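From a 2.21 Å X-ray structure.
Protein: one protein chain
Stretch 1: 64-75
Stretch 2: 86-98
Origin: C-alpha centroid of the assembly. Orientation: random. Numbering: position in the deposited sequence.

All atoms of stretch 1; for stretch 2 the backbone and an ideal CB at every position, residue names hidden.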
# COMPACT_ATOMS: atom_id res chain seq x y z
N LYS A 64 -3.02 -12.34 -8.64
CA LYS A 64 -2.40 -11.79 -7.44
C LYS A 64 -3.43 -11.01 -6.63
O LYS A 64 -4.12 -10.14 -7.17
CB LYS A 64 -1.23 -10.87 -7.80
CG LYS A 64 -0.09 -11.58 -8.53
CD LYS A 64 0.69 -12.46 -7.57
CE LYS A 64 1.90 -13.12 -8.22
NZ LYS A 64 2.56 -14.16 -7.38
N VAL A 65 -3.53 -11.32 -5.35
CA VAL A 65 -4.55 -10.71 -4.49
C VAL A 65 -3.93 -10.18 -3.20
O VAL A 65 -3.11 -10.86 -2.57
CB VAL A 65 -5.68 -11.72 -4.15
CG1 VAL A 65 -6.69 -11.11 -3.19
CG2 VAL A 65 -6.39 -12.17 -5.42
N ALA A 66 -4.32 -8.96 -2.83
CA ALA A 66 -3.95 -8.39 -1.54
C ALA A 66 -5.19 -8.20 -0.68
O ALA A 66 -6.30 -8.03 -1.19
CB ALA A 66 -3.24 -7.07 -1.72
N LEU A 67 -5.01 -8.24 0.63
CA LEU A 67 -6.09 -8.05 1.58
C LEU A 67 -5.83 -6.78 2.39
O LEU A 67 -4.86 -6.72 3.16
CB LEU A 67 -6.19 -9.26 2.49
CG LEU A 67 -7.43 -9.38 3.37
CD1 LEU A 67 -8.68 -9.58 2.52
CD2 LEU A 67 -7.24 -10.53 4.35
N LEU A 68 -6.69 -5.78 2.23
CA LEU A 68 -6.54 -4.52 2.95
C LEU A 68 -7.44 -4.47 4.17
O LEU A 68 -8.67 -4.39 4.05
CB LEU A 68 -6.84 -3.33 2.03
CG LEU A 68 -6.83 -1.95 2.69
CD1 LEU A 68 -5.43 -1.57 3.14
CD2 LEU A 68 -7.39 -0.90 1.74
N LEU A 69 -6.83 -4.52 5.35
CA LEU A 69 -7.56 -4.47 6.61
C LEU A 69 -7.75 -3.02 7.06
O LEU A 69 -6.77 -2.30 7.26
CB LEU A 69 -6.82 -5.24 7.70
CG LEU A 69 -6.48 -6.71 7.43
CD1 LEU A 69 -5.84 -7.32 8.67
CD2 LEU A 69 -7.71 -7.50 7.00
N VAL A 70 -9.00 -2.61 7.21
CA VAL A 70 -9.33 -1.33 7.83
C VAL A 70 -10.08 -1.63 9.14
O VAL A 70 -11.13 -2.28 9.13
CB VAL A 70 -10.12 -0.41 6.88
CG1 VAL A 70 -9.48 -0.38 5.50
CG2 VAL A 70 -11.57 -0.83 6.75
N THR A 71 -9.51 -1.18 10.25
CA THR A 71 -10.06 -1.48 11.57
C THR A 71 -9.43 -0.61 12.65
O THR A 71 -8.39 0.02 12.43
CB THR A 71 -9.87 -2.97 11.94
OG1 THR A 71 -10.42 -3.23 13.24
CG2 THR A 71 -8.39 -3.36 11.95
N ARG A 72 -10.07 -0.57 13.82
CA ARG A 72 -9.56 0.16 14.97
C ARG A 72 -9.30 -0.79 16.14
O ARG A 72 -9.48 -0.43 17.30
CB ARG A 72 -10.54 1.26 15.39
CG ARG A 72 -10.80 2.33 14.34
CD ARG A 72 -9.51 3.02 13.90
NE ARG A 72 -9.74 4.39 13.45
CZ ARG A 72 -9.87 5.45 14.26
NH1 ARG A 72 -9.81 5.31 15.58
NH2 ARG A 72 -10.07 6.65 13.73
N LYS A 73 -8.87 -2.01 15.82
CA LYS A 73 -8.57 -3.02 16.83
C LYS A 73 -7.28 -3.74 16.48
O LYS A 73 -7.27 -4.62 15.62
CB LYS A 73 -9.73 -4.02 16.94
CG LYS A 73 -11.01 -3.40 17.50
CD LYS A 73 -12.17 -4.38 17.48
CE LYS A 73 -13.46 -3.70 17.91
NZ LYS A 73 -14.59 -4.65 18.01
N PRO A 74 -6.16 -3.37 17.15
CA PRO A 74 -4.85 -3.98 16.93
C PRO A 74 -4.82 -5.51 16.97
O PRO A 74 -4.09 -6.13 16.19
CB PRO A 74 -4.03 -3.41 18.09
CG PRO A 74 -4.61 -2.06 18.31
CD PRO A 74 -6.08 -2.22 18.07
N SER A 75 -5.61 -6.11 17.85
CA SER A 75 -5.66 -7.57 18.01
C SER A 75 -6.05 -8.32 16.73
O SER A 75 -5.68 -9.47 16.54
CB SER A 75 -6.61 -7.95 19.15
OG SER A 75 -7.88 -7.34 18.99
N UNK A 86 -3.48 -17.04 1.65
CA UNK A 86 -2.85 -16.89 0.33
C UNK A 86 -3.15 -15.51 -0.25
O UNK A 86 -3.88 -15.37 -1.22
CB UNK A 86 -3.33 -17.98 -0.63
N UNK A 87 -2.56 -14.49 0.37
CA UNK A 87 -2.76 -13.10 -0.05
C UNK A 87 -1.77 -12.20 0.65
O UNK A 87 -1.30 -12.52 1.75
CB UNK A 87 -4.19 -12.64 0.24
N UNK A 88 -1.44 -11.08 0.02
CA UNK A 88 -0.67 -10.04 0.68
C UNK A 88 -1.56 -9.40 1.73
O UNK A 88 -2.74 -9.16 1.48
CB UNK A 88 -0.15 -9.00 -0.32
N UNK A 89 -0.99 -9.12 2.89
CA UNK A 89 -1.72 -8.47 3.95
C UNK A 89 -1.33 -6.99 4.00
O UNK A 89 -0.22 -6.65 4.41
CB UNK A 89 -1.45 -9.16 5.29
N UNK A 90 -2.24 -6.13 3.56
CA UNK A 90 -2.10 -4.69 3.72
C UNK A 90 -2.90 -4.22 4.92
O UNK A 90 -3.86 -4.87 5.32
CB UNK A 90 -2.55 -3.96 2.46
N UNK A 91 -2.48 -3.10 5.49
CA UNK A 91 -3.23 -2.44 6.56
C UNK A 91 -3.38 -0.96 6.21
O UNK A 91 -2.41 -0.31 5.84
CB UNK A 91 -2.54 -2.61 7.91
N UNK A 92 -4.60 -0.46 6.34
CA UNK A 92 -4.89 0.95 6.14
C UNK A 92 -4.33 1.76 7.31
O UNK A 92 -4.67 1.50 8.47
CB UNK A 92 -6.40 1.18 5.99
N UNK A 93 -3.47 2.73 6.99
CA UNK A 93 -2.91 3.62 7.99
C UNK A 93 -3.88 4.72 8.38
O UNK A 93 -4.92 4.88 7.76
CB UNK A 93 -1.61 4.23 7.48
N UNK A 94 -3.53 5.48 9.42
CA UNK A 94 -4.36 6.58 9.89
C UNK A 94 -4.50 6.66 11.39
O UNK A 94 -4.56 7.76 11.96
CB UNK A 94 -5.75 6.47 9.27
N UNK A 95 -4.60 5.50 12.04
CA UNK A 95 -4.63 5.42 13.49
C UNK A 95 -3.24 5.02 13.96
O UNK A 95 -2.61 4.13 13.38
CB UNK A 95 -5.69 4.43 13.98
N UNK A 96 -2.75 5.69 15.01
CA UNK A 96 -1.39 5.47 15.47
C UNK A 96 -1.17 4.10 16.11
O UNK A 96 -0.09 3.51 15.96
CB UNK A 96 -1.01 6.56 16.47
N UNK A 97 -2.18 3.60 16.82
CA UNK A 97 -2.15 2.23 17.35
C UNK A 97 -2.11 1.20 16.22
O UNK A 97 -1.44 0.17 16.33
CB UNK A 97 -3.37 1.98 18.24
N UNK A 98 -2.84 1.49 15.15
CA UNK A 98 -2.89 0.61 13.98
C UNK A 98 -1.59 0.67 13.20
O UNK A 98 -1.04 -0.37 12.85
CB UNK A 98 -4.06 0.99 13.07

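Two parallel strands lie side by side here, and the backbone sets the first rules: five hydrogen bonds run between main chains whatever the side chains are.

At position 86 the ideal CB meets nothing of stretch 1, and almost any residue would do; it is Lys86, its chain leading away. Position 87 points toward stretch 1, its ideal CB 3.5 Å from Val65 O. A small side chain fits most simply, and Ala87 is found, its CA also giving a CA-H...O contact to Val65 O at 3.4 Å.

Position 88 is held by its N to Val65 O at 3.1 Å, while its O accepts from Leu67 N at 2.6 Å. Its CB lies on the sheet face of Ala66 and Leu68, so an aliphatic residue suits. Leu88 packs its CB 3.8 Å from Ala66 CB.

Position 89 turns to the other face, shared with Leu67 and Leu69, and suits an apolar side chain of several shapes. Leu89 answers: its CD1 sits 3.7 Å from Leu69 CD1 and 4.2 Å from Leu67 CD2.

Position 90 returns to the Ala66 face. Ala66 is merely a methyl, leaving room beside it for something broad and flat, though a large aliphatic would also serve. Tyr90 lays its ring there: Ala66 CB stands over one face, 3.3 Å from Tyr90 CE2, a CH-pi contact. Leu68 CD1 packs 3.7 Å from Tyr90 CB.

Position 91, beside Leu69, favours a beta-branched or other apolar residue; Val91 lies on the face of Leu67 and Leu69, its backbone pairing with Leu69. At position 92 the ideal CB points toward stretch 1, tight at 3.5 Å from Val70 CG1. An unbranched CB eases the fit, and the rest may be polar or apolar. Gln92 packs its CB on Val70, while its amide is hydrogen-bonded elsewhere in the structure.

Position 93 makes no contact and leaves the choice open; it is Gly93. Position 94 has phi/psi of 137/-37, where a CB would jam against the preceding carbonyl O: Gly94.

Position 95 faces Arg72, inviting an acid, and precedes a helix, where Asp, Ser, Thr or Asn can cap. Asp95 sits at the N-cap position and brings the acid, though its OD2 is 3.8 Å from Arg72 NH1, a long salt bridge of charges alone.

Position 96 is out of reach; Met96 fills it. Position 97 points toward stretch 1, its ideal CB 4.2 Å from Pro74 CG, and tolerates many residues; Arg97 offers its CB. Position 98 points sideways, its ideal CB 4.5 Å from Thr71 O, so an apolar side chain long enough to turn back would suit, Leu, Ile or Met among them. Ile98 does this, CD1 3.4 Å from Thr71 O and 4.1 Å from Pro74 CD.

Stretch 2 86-98: KALLYVQGGDMRI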
# COMPACT_ATOMS: atom_id res chain seq x y z
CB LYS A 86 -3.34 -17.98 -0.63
CG LYS A 86 -2.87 -19.38 -0.27
CD LYS A 86 -3.24 -20.37 -1.36
CE LYS A 86 -2.63 -21.74 -1.13
NZ LYS A 86 -2.91 -22.67 -2.25
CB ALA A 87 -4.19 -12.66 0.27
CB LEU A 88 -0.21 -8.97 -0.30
CG LEU A 88 0.69 -9.42 -1.44
CD1 LEU A 88 1.01 -8.25 -2.35
CD2 LEU A 88 1.96 -10.09 -0.96
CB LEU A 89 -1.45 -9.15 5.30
CG LEU A 89 -2.35 -8.75 6.47
CD1 LEU A 89 -3.81 -9.04 6.17
CD2 LEU A 89 -1.92 -9.48 7.75
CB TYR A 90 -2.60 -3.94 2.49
CG TYR A 90 -1.88 -4.21 1.18
CD1 TYR A 90 -0.58 -4.72 1.15
CD2 TYR A 90 -2.49 -3.90 -0.02
CE1 TYR A 90 0.06 -4.94 -0.05
CE2 TYR A 90 -1.85 -4.11 -1.22
CZ TYR A 90 -0.58 -4.64 -1.23
OH TYR A 90 0.04 -4.85 -2.44
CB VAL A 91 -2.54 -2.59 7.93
CG1 VAL A 91 -3.28 -1.80 9.00
CG2 VAL A 91 -2.46 -4.06 8.32
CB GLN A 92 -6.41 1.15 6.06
CG GLN A 92 -6.88 2.59 5.84
CD GLN A 92 -7.02 2.93 4.37
OE1 GLN A 92 -6.02 3.13 3.68
NE2 GLN A 92 -8.25 3.00 3.89
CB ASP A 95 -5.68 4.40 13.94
CG ASP A 95 -5.85 4.33 15.46
OD1 ASP A 95 -5.33 5.20 16.19
OD2 ASP A 95 -6.52 3.39 15.93
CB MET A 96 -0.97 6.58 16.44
CG MET A 96 -0.44 7.82 15.74
SD MET A 96 1.03 7.49 14.74
CE MET A 96 1.91 9.04 14.96
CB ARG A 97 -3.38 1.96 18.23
CG ARG A 97 -3.38 2.70 19.55
CD ARG A 97 -4.50 2.22 20.47
NE ARG A 97 -4.43 2.85 21.78
CZ ARG A 97 -5.26 2.60 22.80
NH1 ARG A 97 -6.25 1.72 22.67
NH2 ARG A 97 -5.09 3.24 23.95
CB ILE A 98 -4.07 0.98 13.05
CG1 ILE A 98 -5.41 0.76 13.79
CG2 ILE A 98 -4.03 0.18 11.75
CD1 ILE A 98 -5.66 -0.67 14.25
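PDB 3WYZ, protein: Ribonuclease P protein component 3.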